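Local coordinates for hypoxanthine-guanine phosphoribosyltransferase (Leishmania tarentolae, PDB 1PZM), which transfers the phosphoribosyl group of 5-phosphoribosylpyrophosphate to guanine or hypoxanthine, giving GMP or IMP and diphosphate in purine salvage, at the interface of chains A and B. Sequence-based numbering; all coordinates share one arbitrary frame. Chains: chain A/B, hypoxanthine-guanine phosphoribosyltransferase.

The interface of chains A and B. Residues chain A 65-66, 69, 90, 92, 110; chain B 65-66, 90, 92, 108.
This is an apolar, two-fold symmetric interface between identical chains, packing the two subunits of the deposited dimer through leucine and phenylalanine side chains. At its middle A:Leu65 and B:Leu65 meet tip to tip, CD1 of one methyl branch 3.9 Å from CD1 of the other. The second branch of each leucine lies on a phenylalanine of the partner: A:Leu65 CD2 sits over the centre of one face of B:Phe90, 3.8 Å from the ring centroid, and B:Leu65 CD2 does the same on A:Phe90. Both leucines hold CG anti to the carbonyl carbon (chi1 -70° in A:Leu65), so the forked tip points across the boundary. B:Phe90 also drives its CZ corner against one face of A:Phe69, off-centre, with CZ 3.6 Å from A:Phe69 CG and the planes 77° apart, edge to face. In A:Phe69, first residue of helix 69-81, CG lies between the backbone N and the carbonyl carbon (chi1 90°), with CB and the ring base facing that CZ. A:Lys66, which follows a cis peptide bond, crosses B:Phe90 obliquely, its CG 3.8 Å from CE2 at the rim and its CB touching the same carbon. Farther out, the poorly ordered A:Leu110 and B:Met108 cross nearly at right angles, CD2 approaching the thioether SD. By clamping the end of strand 86-91 against the partner's 65-69 segment, the patch packs the deposited dimer together and may steady the cis-peptide loop, a part of the active site in this family.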
loop_
_atom_site.group_PDB
_atom_site.type_symbol
_atom_site.label_atom_id
_atom_site.label_comp_id
_atom_site.label_asym_id
_atom_site.label_seq_id
_atom_site.Cartn_x
_atom_site.Cartn_y
_atom_site.Cartn_z
ATOM N N LEU A 65 -6.253 3.316 5.399
ATOM C CA LEU A 65 -5.010 4.046 5.551
ATOM C C LEU A 65 -4.795 4.645 6.965
ATOM O O LEU A 65 -5.763 5.044 7.615
ATOM C CB LEU A 65 -5.039 5.200 4.541
ATOM C CG LEU A 65 -4.920 4.619 3.122
ATOM C CD1 LEU A 65 -4.976 5.747 2.132
ATOM C CD2 LEU A 65 -3.629 3.829 2.907
ATOM N N LYS A 66 -3.551 4.747 7.442
ATOM C CA LYS A 66 -2.299 4.441 6.696
ATOM C C LYS A 66 -1.896 3.018 6.870
ATOM O O LYS A 66 -1.340 2.410 5.986
ATOM C CB LYS A 66 -1.163 5.300 7.267
ATOM C CG LYS A 66 -1.240 6.853 6.961
ATOM C CD LYS A 66 0.109 7.535 7.339
ATOM C CE LYS A 66 0.161 9.033 7.064
ATOM N NZ LYS A 66 1.558 9.487 7.339
ATOM N N PHE A 69 -1.856 -0.405 4.620
ATOM C CA PHE A 69 -1.328 -0.505 3.247
ATOM C C PHE A 69 -0.425 -1.691 2.928
ATOM O O PHE A 69 -0.490 -2.234 1.790
ATOM C CB PHE A 69 -0.724 0.816 2.705
ATOM C CG PHE A 69 0.754 1.015 2.983
ATOM C CD1 PHE A 69 1.667 1.026 1.920
ATOM C CD2 PHE A 69 1.216 1.310 4.289
ATOM C CE1 PHE A 69 3.045 1.282 2.143
ATOM C CE2 PHE A 69 2.569 1.545 4.539
ATOM C CZ PHE A 69 3.494 1.499 3.466
ATOM N N PHE A 90 -9.186 2.921 -1.296
ATOM C CA PHE A 90 -8.438 3.455 -0.180
ATOM C C PHE A 90 -9.316 4.406 0.656
ATOM O O PHE A 90 -9.878 5.368 0.157
ATOM C CB PHE A 90 -7.181 4.135 -0.715
ATOM C CG PHE A 90 -6.212 3.151 -1.352
ATOM C CD1 PHE A 90 -5.302 2.433 -0.562
ATOM C CD2 PHE A 90 -6.254 2.899 -2.706
ATOM C CE1 PHE A 90 -4.438 1.499 -1.119
ATOM C CE2 PHE A 90 -5.349 1.981 -3.307
ATOM C CZ PHE A 90 -4.470 1.253 -2.510
ATOM N N CYS A 92 -9.861 6.701 4.459
ATOM C CA CYS A 92 -9.139 7.469 5.474
ATOM C C CYS A 92 -10.140 8.262 6.366
ATOM O O CYS A 92 -10.803 9.202 5.888
ATOM C CB CYS A 92 -8.155 8.402 4.776
ATOM S SG CYS A 92 -6.974 9.224 5.846
ATOM N N LEU A 110 -11.116 10.320 3.272
ATOM C CA LEU A 110 -11.020 9.725 1.931
ATOM C C LEU A 110 -12.027 8.567 1.833
ATOM O O LEU A 110 -11.955 7.565 2.572
ATOM C CB LEU A 110 -9.592 9.278 1.604
ATOM C CG LEU A 110 -9.224 8.950 0.167
ATOM C CD1 LEU A 110 -9.274 10.136 -0.806
ATOM C CD2 LEU A 110 -7.850 8.333 0.169
ATOM N N LEU B 65 -1.341 7.227 -5.136
ATOM C CA LEU B 65 -2.408 6.242 -5.259
ATOM C C LEU B 65 -3.116 6.375 -6.578
ATOM O O LEU B 65 -3.142 7.482 -7.151
ATOM C CB LEU B 65 -3.435 6.470 -4.132
ATOM C CG LEU B 65 -2.894 6.144 -2.734
ATOM C CD1 LEU B 65 -3.974 6.369 -1.633
ATOM C CD2 LEU B 65 -2.449 4.734 -2.720
ATOM N N LYS B 66 -3.692 5.303 -7.098
ATOM C CA LYS B 66 -3.708 3.990 -6.486
ATOM C C LYS B 66 -2.542 3.171 -6.944
ATOM O O LYS B 66 -2.075 2.324 -6.207
ATOM C CB LYS B 66 -4.951 3.263 -6.942
ATOM C CG LYS B 66 -6.295 3.960 -6.558
ATOM C CD LYS B 66 -7.468 2.947 -6.863
ATOM C CE LYS B 66 -8.861 3.524 -6.606
ATOM N NZ LYS B 66 -9.831 2.364 -6.828
ATOM N N PHE B 90 0.270 9.524 1.657
ATOM C CA PHE B 90 -0.452 9.075 0.501
ATOM C C PHE B 90 -1.069 10.264 -0.232
ATOM O O PHE B 90 -1.651 11.152 0.395
ATOM C CB PHE B 90 -1.546 8.116 0.951
ATOM C CG PHE B 90 -0.988 6.868 1.573
ATOM C CD1 PHE B 90 -0.729 5.743 0.778
ATOM C CD2 PHE B 90 -0.656 6.839 2.935
ATOM C CE1 PHE B 90 -0.172 4.599 1.348
ATOM C CE2 PHE B 90 -0.129 5.658 3.528
ATOM C CZ PHE B 90 0.112 4.558 2.719
ATOM N N CYS B 92 -3.513 11.432 -3.395
ATOM C CA CYS B 92 -4.576 11.100 -4.322
ATOM C C CYS B 92 -4.915 12.382 -5.064
ATOM O O CYS B 92 -5.540 13.288 -4.467
ATOM C CB CYS B 92 -5.781 10.599 -3.529
ATOM S SG CYS B 92 -6.919 9.763 -4.608
ATOM N N MET B 108 -6.825 16.392 0.995
ATOM C CA MET B 108 -5.764 15.387 1.276
ATOM C C MET B 108 -4.408 15.725 0.605
ATOM O O MET B 108 -3.328 15.421 1.158
ATOM C CB MET B 108 -6.205 13.957 0.896
ATOM C CG MET B 108 -5.424 12.821 1.644
ATOM S SD MET B 108 -5.502 11.074 0.996
ATOM C CE MET B 108 -4.846 10.188 2.452
#